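Local coordinates for binding domain (Hc) of Paraclostridial Mosquitocidal Protein 1 (Paraclostridium bifermentans, PDB 6HOX), which forms the receptor-binding region of a botulinum-like neurotoxin that specifically targets Anopheles mosquitoes, and serves host nerve cell targeting, at residues I248-Y259 with Y328-D336; E285-M293 with S407-S415. All blocks are in the same frame, centred on the assembly; numbering follows the deposited sequence.

Interaction 1: I248-Y259 with Y328-D336; sequences ILRDFWGEPLEY and YVRKNDVAD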
# COMPACT_ATOMS: atom_id res chain seq x y z
N ILE A 248 -4.88 13.90 3.61
CA ILE A 248 -3.86 13.25 4.42
C ILE A 248 -2.81 12.66 3.47
O ILE A 248 -3.15 12.15 2.40
CB ILE A 248 -4.45 12.19 5.36
CG1 ILE A 248 -5.02 11.00 4.57
CG2 ILE A 248 -5.46 12.81 6.32
CD1 ILE A 248 -5.66 9.94 5.42
N LEU A 249 -1.54 12.75 3.86
CA LEU A 249 -0.47 12.06 3.17
C LEU A 249 -0.44 10.61 3.66
O LEU A 249 -1.15 10.22 4.58
CB LEU A 249 0.85 12.79 3.43
CG LEU A 249 0.96 14.18 2.80
CD1 LEU A 249 2.27 14.85 3.19
CD2 LEU A 249 0.84 14.08 1.29
N ARG A 250 0.40 9.81 3.03
CA ARG A 250 0.46 8.39 3.25
C ARG A 250 1.89 7.95 3.54
O ARG A 250 2.87 8.56 3.08
CB ARG A 250 -0.03 7.67 1.99
CG ARG A 250 -1.47 7.98 1.63
CD ARG A 250 -2.41 7.06 2.37
NE ARG A 250 -3.79 7.46 2.16
CZ ARG A 250 -4.80 7.00 2.87
NH1 ARG A 250 -4.61 5.96 3.66
NH2 ARG A 250 -5.98 7.59 2.79
N ASP A 251 2.00 6.87 4.31
CA ASP A 251 3.24 6.16 4.46
C ASP A 251 3.40 5.14 3.33
O ASP A 251 2.52 4.96 2.49
CB ASP A 251 3.39 5.56 5.86
CG ASP A 251 2.49 4.39 6.19
OD1 ASP A 251 1.98 3.73 5.26
OD2 ASP A 251 2.32 4.13 7.41
N PHE A 252 4.57 4.50 3.32
CA PHE A 252 5.02 3.57 2.32
C PHE A 252 4.02 2.42 2.12
O PHE A 252 3.90 1.89 0.99
CB PHE A 252 6.39 3.04 2.76
CG PHE A 252 7.01 2.07 1.79
CD1 PHE A 252 7.75 2.54 0.71
CD2 PHE A 252 6.84 0.71 1.95
CE1 PHE A 252 8.32 1.65 -0.18
CE2 PHE A 252 7.41 -0.18 1.05
CZ PHE A 252 8.16 0.29 0.00
N TRP A 253 3.35 2.02 3.22
CA TRP A 253 2.42 0.91 3.22
C TRP A 253 1.04 1.31 2.69
O TRP A 253 0.23 0.42 2.41
CB TRP A 253 2.28 0.33 4.63
CG TRP A 253 3.55 -0.03 5.34
CD1 TRP A 253 3.93 0.42 6.57
CD2 TRP A 253 4.58 -0.94 4.90
NE1 TRP A 253 5.11 -0.14 6.94
CE2 TRP A 253 5.54 -0.99 5.94
CE3 TRP A 253 4.77 -1.74 3.77
CZ2 TRP A 253 6.70 -1.76 5.86
CZ3 TRP A 253 5.92 -2.50 3.68
CH2 TRP A 253 6.87 -2.51 4.71
N GLY A 254 0.75 2.63 2.64
CA GLY A 254 -0.56 3.15 2.21
C GLY A 254 -1.47 3.56 3.37
O GLY A 254 -2.67 3.83 3.13
N GLU A 255 -0.91 3.62 4.58
CA GLU A 255 -1.61 4.06 5.80
C GLU A 255 -1.35 5.54 6.03
O GLU A 255 -0.44 6.12 5.46
CB GLU A 255 -1.21 3.17 6.97
CG GLU A 255 -1.46 1.70 6.64
CD GLU A 255 -1.63 0.80 7.84
OE1 GLU A 255 -1.07 1.10 8.91
OE2 GLU A 255 -2.32 -0.22 7.70
N PRO A 256 -2.22 6.24 6.79
CA PRO A 256 -2.06 7.68 6.99
C PRO A 256 -0.68 8.02 7.58
O PRO A 256 -0.20 7.34 8.48
CB PRO A 256 -3.21 8.04 7.93
CG PRO A 256 -4.24 6.97 7.65
CD PRO A 256 -3.43 5.71 7.44
N LEU A 257 -0.04 9.06 7.03
CA LEU A 257 1.25 9.53 7.50
C LEU A 257 1.02 10.24 8.84
O LEU A 257 0.06 10.98 8.98
CB LEU A 257 1.85 10.46 6.44
CG LEU A 257 3.30 10.91 6.69
CD1 LEU A 257 4.26 9.73 6.61
CD2 LEU A 257 3.70 11.98 5.69
N GLU A 258 1.89 10.02 9.83
CA GLU A 258 1.64 10.60 11.17
C GLU A 258 2.79 11.47 11.64
O GLU A 258 3.94 11.25 11.28
CB GLU A 258 1.44 9.51 12.23
CG GLU A 258 0.27 8.58 11.95
CD GLU A 258 0.10 7.51 13.01
OE1 GLU A 258 0.55 7.74 14.17
OE2 GLU A 258 -0.48 6.45 12.68
N TYR A 259 2.45 12.40 12.54
CA TYR A 259 3.40 13.19 13.30
C TYR A 259 3.89 12.39 14.50
O TYR A 259 3.18 11.54 15.03
CB TYR A 259 2.77 14.49 13.80
CG TYR A 259 2.48 15.50 12.72
CD1 TYR A 259 3.52 16.10 12.05
CD2 TYR A 259 1.18 15.87 12.39
CE1 TYR A 259 3.29 17.04 11.06
CE2 TYR A 259 0.93 16.80 11.39
CZ TYR A 259 2.00 17.39 10.72
OH TYR A 259 1.82 18.35 9.77
N TYR A 328 -2.29 13.35 12.18
CA TYR A 328 -2.12 13.06 10.76
C TYR A 328 -1.42 14.21 10.05
O TYR A 328 -1.72 15.35 10.34
CB TYR A 328 -3.46 12.80 10.09
CG TYR A 328 -4.16 11.61 10.68
CD1 TYR A 328 -3.64 10.34 10.52
CD2 TYR A 328 -5.31 11.76 11.43
CE1 TYR A 328 -4.28 9.24 11.04
CE2 TYR A 328 -5.96 10.67 11.97
CZ TYR A 328 -5.44 9.40 11.78
OH TYR A 328 -6.06 8.30 12.31
N VAL A 329 -0.54 13.86 9.11
CA VAL A 329 0.13 14.81 8.26
C VAL A 329 -0.75 15.02 7.03
O VAL A 329 -1.15 14.06 6.40
CB VAL A 329 1.54 14.35 7.85
CG1 VAL A 329 2.27 15.44 7.08
CG2 VAL A 329 2.33 13.90 9.05
N ARG A 330 -1.03 16.28 6.73
CA ARG A 330 -1.80 16.64 5.56
C ARG A 330 -0.94 17.43 4.58
O ARG A 330 0.01 18.13 4.94
CB ARG A 330 -3.05 17.43 5.97
CG ARG A 330 -4.06 16.59 6.74
CD ARG A 330 -5.23 17.41 7.24
NE ARG A 330 -6.18 16.59 7.99
CZ ARG A 330 -6.02 16.15 9.23
NH1 ARG A 330 -4.98 16.52 9.96
NH2 ARG A 330 -6.90 15.31 9.73
N LYS A 331 -1.30 17.26 3.31
CA LYS A 331 -0.78 17.95 2.17
C LYS A 331 -0.69 19.45 2.47
O LYS A 331 -1.67 20.04 2.87
CB LYS A 331 -1.75 17.68 1.01
CG LYS A 331 -1.34 18.25 -0.33
CD LYS A 331 -2.47 18.30 -1.33
CE LYS A 331 -3.15 16.98 -1.59
NZ LYS A 331 -4.06 17.08 -2.75
N ASN A 332 0.52 20.01 2.33
CA ASN A 332 0.88 21.42 2.50
C ASN A 332 1.15 21.81 3.95
O ASN A 332 1.35 23.00 4.23
CB ASN A 332 -0.14 22.39 1.89
CG ASN A 332 -0.34 22.19 0.41
OD1 ASN A 332 -1.44 22.39 -0.09
ND2 ASN A 332 0.71 21.78 -0.30
N ASP A 333 1.25 20.85 4.86
CA ASP A 333 1.62 21.15 6.25
C ASP A 333 3.09 21.57 6.30
O ASP A 333 3.91 20.98 5.61
CB ASP A 333 1.44 19.95 7.18
CG ASP A 333 -0.01 19.68 7.58
OD1 ASP A 333 -0.89 20.50 7.22
OD2 ASP A 333 -0.23 18.65 8.26
N VAL A 334 3.39 22.56 7.15
CA VAL A 334 4.74 22.96 7.42
C VAL A 334 5.22 22.14 8.62
O VAL A 334 4.55 22.06 9.64
CB VAL A 334 4.88 24.48 7.67
CG1 VAL A 334 6.26 24.84 8.22
CG2 VAL A 334 4.61 25.25 6.39
N ALA A 335 6.36 21.49 8.46
CA ALA A 335 6.80 20.52 9.45
C ALA A 335 8.32 20.35 9.34
O ALA A 335 8.93 20.65 8.31
CB ALA A 335 6.06 19.22 9.25
N ASP A 336 8.93 19.90 10.43
CA ASP A 336 10.33 19.62 10.44
C ASP A 336 10.52 18.11 10.45
O ASP A 336 9.68 17.38 10.95
CB ASP A 336 11.03 20.31 11.61
CG ASP A 336 11.11 21.80 11.37
OD1 ASP A 336 11.55 22.22 10.25
OD2 ASP A 336 10.69 22.53 12.26
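Val329 and Tyr259 are brought together by their first torsions. Val329 sets CG1 trans to its own N (chi1 -174°), which turns CG2 onto the Tyr259 ring; Tyr259 keeps CG opposite its carbonyl carbon (chi1 -70°), which carries the ring to Val329, with OH reaching Asp333. Val329 CG2 sits 3.7 Å from the Tyr259 ring centroid, almost on the ring normal, a CH-pi contact over the middle of one face. At the ring's edge, Tyr259 CE1 meets Ala335 CB at 4.0 Å. The phenol ends in a short bond, Tyr259 OH to Asp333 OD2 at 2.6 Å, with ring and carboxylate planes only 16° apart. Arg330 N reaches the same OD2 of Asp333 from the opposite face, at 2.9 Å; this bond spans the type II turn Arg330-Asp333, and Tyr259 OH ties that turn to the other segment.

Val329 also joins the two legs of the 248-259 loop. Leu249 N donates to Val329 O at 2.9 Å, and Val329 N donates to Leu257 O, also at 2.9 Å. Its side chain packs against both legs, with Val329 CG1 3.9 Å from Leu249 CD1 and CB against Leu257 CD2. Farther out, Pro256 CB packs 3.5 Å from Tyr328 CD1, the two side chains side by side. Ile248 CG2 lies over one face of the Arg330 guanidinium, whose NH2 forms a salt bridge with Asp326.

In this beta-trefoil-family domain, Leu257, Tyr259 and Ala335 all touch Ile319 of strand 316-320, while Leu249 leans on Leu372 of strand 369-373. Phe252, Trp253 and Leu257 meet strand 435-438.

Interaction 2: E285-M293 with S407-S415; sequences EYYPYISRM and SSGWYLYSS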
# COMPACT_ATOMS: atom_id res chain seq x y z
N GLU A 285 29.50 20.91 10.21
CA GLU A 285 28.17 20.39 9.85
C GLU A 285 28.12 18.86 9.75
O GLU A 285 29.04 18.21 9.27
CB GLU A 285 27.73 20.99 8.51
CG GLU A 285 27.63 22.50 8.51
CD GLU A 285 26.54 23.11 9.38
OE1 GLU A 285 25.67 22.37 9.89
OE2 GLU A 285 26.57 24.35 9.54
N TYR A 286 26.98 18.32 10.18
CA TYR A 286 26.52 16.98 9.83
C TYR A 286 25.67 17.04 8.55
O TYR A 286 24.73 17.85 8.45
CB TYR A 286 25.68 16.38 10.96
CG TYR A 286 26.35 16.35 12.31
CD1 TYR A 286 26.25 17.43 13.17
CD2 TYR A 286 27.04 15.23 12.74
CE1 TYR A 286 26.86 17.41 14.41
CE2 TYR A 286 27.63 15.19 13.99
CZ TYR A 286 27.54 16.29 14.83
OH TYR A 286 28.12 16.27 16.07
N TYR A 287 26.00 16.18 7.59
CA TYR A 287 25.31 16.07 6.31
C TYR A 287 24.55 14.74 6.26
O TYR A 287 25.15 13.68 6.43
CB TYR A 287 26.29 16.16 5.14
CG TYR A 287 26.83 17.54 4.86
CD1 TYR A 287 27.82 18.11 5.64
CD2 TYR A 287 26.33 18.29 3.81
CE1 TYR A 287 28.32 19.38 5.38
CE2 TYR A 287 26.81 19.56 3.54
CZ TYR A 287 27.81 20.12 4.32
OH TYR A 287 28.26 21.38 4.04
N PRO A 288 23.23 14.74 6.00
CA PRO A 288 22.53 13.48 5.71
C PRO A 288 22.83 13.08 4.26
O PRO A 288 22.99 13.95 3.40
CB PRO A 288 21.06 13.84 5.98
CG PRO A 288 20.99 15.30 5.56
CD PRO A 288 22.33 15.90 5.96
N TYR A 289 22.87 11.78 3.99
CA TYR A 289 23.02 11.28 2.63
C TYR A 289 22.31 9.92 2.50
O TYR A 289 22.06 9.25 3.49
CB TYR A 289 24.51 11.21 2.26
CG TYR A 289 25.31 10.17 3.01
CD1 TYR A 289 25.77 10.41 4.29
CD2 TYR A 289 25.57 8.93 2.44
CE1 TYR A 289 26.49 9.45 4.99
CE2 TYR A 289 26.29 7.96 3.13
CZ TYR A 289 26.75 8.22 4.41
OH TYR A 289 27.46 7.27 5.09
N ILE A 290 21.95 9.55 1.26
CA ILE A 290 21.46 8.19 0.99
C ILE A 290 22.67 7.34 0.60
O ILE A 290 23.41 7.68 -0.32
CB ILE A 290 20.36 8.16 -0.09
CG1 ILE A 290 19.20 9.11 0.23
CG2 ILE A 290 19.84 6.74 -0.28
CD1 ILE A 290 18.31 8.61 1.34
N SER A 291 22.86 6.24 1.33
CA SER A 291 23.94 5.33 1.07
C SER A 291 23.56 4.40 -0.09
O SER A 291 22.42 4.41 -0.54
CB SER A 291 24.27 4.56 2.31
OG SER A 291 25.54 3.95 2.20
N ARG A 292 24.52 3.58 -0.53
CA ARG A 292 24.29 2.66 -1.64
C ARG A 292 23.17 1.67 -1.27
O ARG A 292 22.96 1.35 -0.09
CB ARG A 292 25.59 1.96 -2.06
CG ARG A 292 26.29 1.18 -0.96
CD ARG A 292 27.47 0.37 -1.48
NE ARG A 292 28.72 1.13 -1.62
CZ ARG A 292 29.35 1.36 -2.77
NH1 ARG A 292 28.82 0.95 -3.92
NH2 ARG A 292 30.51 1.99 -2.78
N MET A 293 22.47 1.20 -2.30
CA MET A 293 21.36 0.25 -2.20
C MET A 293 21.84 -1.02 -1.47
O MET A 293 22.83 -1.61 -1.85
CB MET A 293 20.89 -0.10 -3.62
CG MET A 293 19.76 -1.12 -3.68
SD MET A 293 18.14 -0.38 -3.97
CE MET A 293 18.35 0.25 -5.64
N SER A 407 27.90 5.27 -7.54
CA SER A 407 28.38 6.19 -6.52
C SER A 407 28.26 5.55 -5.13
O SER A 407 27.54 4.57 -4.93
CB SER A 407 27.64 7.50 -6.58
OG SER A 407 28.04 8.36 -5.52
N SER A 408 28.99 6.13 -4.17
CA SER A 408 29.08 5.67 -2.78
C SER A 408 27.77 5.96 -2.04
O SER A 408 27.27 5.14 -1.25
CB SER A 408 30.24 6.35 -2.11
OG SER A 408 30.06 6.39 -0.70
N GLY A 409 27.25 7.16 -2.26
CA GLY A 409 26.07 7.71 -1.64
C GLY A 409 25.73 9.04 -2.29
O GLY A 409 26.44 9.51 -3.15
N TRP A 410 24.62 9.64 -1.87
CA TRP A 410 24.08 10.82 -2.53
C TRP A 410 23.59 11.77 -1.44
O TRP A 410 22.81 11.37 -0.58
CB TRP A 410 22.96 10.44 -3.51
CG TRP A 410 23.40 9.47 -4.55
CD1 TRP A 410 23.98 9.76 -5.75
CD2 TRP A 410 23.37 8.03 -4.46
NE1 TRP A 410 24.29 8.60 -6.42
CE2 TRP A 410 23.91 7.53 -5.66
CE3 TRP A 410 22.92 7.13 -3.49
CZ2 TRP A 410 24.02 6.16 -5.91
CZ3 TRP A 410 23.02 5.77 -3.74
CH2 TRP A 410 23.57 5.30 -4.94
N TYR A 411 24.12 13.00 -1.48
CA TYR A 411 23.75 14.04 -0.50
C TYR A 411 22.35 14.55 -0.83
O TYR A 411 21.91 14.48 -1.98
CB TYR A 411 24.80 15.16 -0.48
CG TYR A 411 26.09 14.71 0.17
CD1 TYR A 411 26.22 14.71 1.55
CD2 TYR A 411 27.15 14.23 -0.59
CE1 TYR A 411 27.39 14.28 2.16
CE2 TYR A 411 28.32 13.79 0.01
CZ TYR A 411 28.44 13.82 1.39
OH TYR A 411 29.58 13.38 2.00
N LEU A 412 21.66 15.03 0.20
CA LEU A 412 20.35 15.66 0.01
C LEU A 412 20.58 17.13 -0.34
O LEU A 412 21.51 17.76 0.19
CB LEU A 412 19.52 15.51 1.29
CG LEU A 412 18.79 14.19 1.51
CD1 LEU A 412 19.76 13.02 1.53
CD2 LEU A 412 18.00 14.23 2.80
N TYR A 413 19.75 17.68 -1.25
CA TYR A 413 19.85 19.09 -1.62
C TYR A 413 18.48 19.66 -2.02
O TYR A 413 17.53 18.93 -2.36
CB TYR A 413 20.93 19.28 -2.70
CG TYR A 413 20.48 19.05 -4.11
CD1 TYR A 413 20.23 17.77 -4.58
CD2 TYR A 413 20.31 20.11 -4.99
CE1 TYR A 413 19.78 17.54 -5.87
CE2 TYR A 413 19.87 19.90 -6.29
CZ TYR A 413 19.62 18.61 -6.73
OH TYR A 413 19.22 18.38 -8.02
N SER A 414 18.39 21.00 -1.94
CA SER A 414 17.23 21.75 -2.39
C SER A 414 17.37 22.13 -3.87
O SER A 414 18.14 23.02 -4.19
CB SER A 414 17.03 22.96 -1.54
OG SER A 414 15.96 23.73 -2.05
N SER A 415 16.59 21.47 -4.75
CA SER A 415 16.67 21.69 -6.21
C SER A 415 15.68 22.78 -6.64
O SER A 415 14.47 22.54 -6.67
CB SER A 415 16.43 20.44 -7.02
OG SER A 415 16.37 20.74 -8.42
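Ile290 and Trp410 form the hydrogen-bonded pair at the heart of this antiparallel crossing: Ile290 N donates to Trp410 O at 2.7 Å, and Trp410 N returns the bond to Ile290 O at 2.8 Å, in the carbonyl plane. The non-hydrogen-bonded pairs Tyr289-Tyr411 and Ser291-Gly409 flank it. The strands are far from straight antiparallel, their directions 138° apart, consistent with pairing limited to Tyr289-Ser291 and Gly409-Tyr411.

On the face carrying Ile290 and Trp410, the indole leans toward strand 285-291 and brings its edge to the backbone, with Trp410 CZ3 3.5 Å from Ser291 O. That oxygen is buried by the contact and has no hydrogen-bonding partner in the model. Leu412 continues this apolar side: its side chain crosses that of Ile290 at about a right angle, Leu412 CD1 4.2 Å from Ile290 CG1, and its CD2 lies near Pro288 CG.

The other face is an aromatic cluster of Tyr287, Tyr289 and Tyr411. Tyr289 CB rests over one face of the Tyr411 ring, 4.0 Å from Tyr411 CD1, whereas Tyr287 CB meets the ring's edge, 3.7 Å from Tyr411 CE1. Tyr289 holds CG between its N and carbonyl carbon (chi1 68°), swinging the ring toward Gly409; Tyr289 CD2 comes 4.3 Å from Gly409 CA, where no side chain intervenes. At the outer end, Arg292 lays a guanidinium face over Ser408 CA.

Tyr411 OH is hydrogen-bonded to Lys280 NZ. Within the trefoil-family domain, strand 275-280 pairs with 285-291, and strand 394-398 pairs with 409-415, where Ile398 touches Ile290 and Trp410 and Leu396 touches Leu412.

How the interactions relate
Both contacts belong to the C-terminal, trefoil-family part of the binding region, and their segments alternate along the chain, yet they remain separate: centres about 23 Å apart, nearest atoms about 11 Å. Interaction 1 lies nearer the middle of the chain, and none of its touching residues is fully exposed; interaction 2 is farther out, with solvent-exposed residues at one end. The first joins one loop to the loop and turn that lead into strand 333-339, through isolated backbone bridges plus a hydrogen bond from a buried tyrosine to a carboxylate. Interaction 2 instead pairs two true strands: three tyrosines cluster on one face, while Trp410 packs with Ile290 on the other, beside Leu412, without side-chain hydrogen bonds across it.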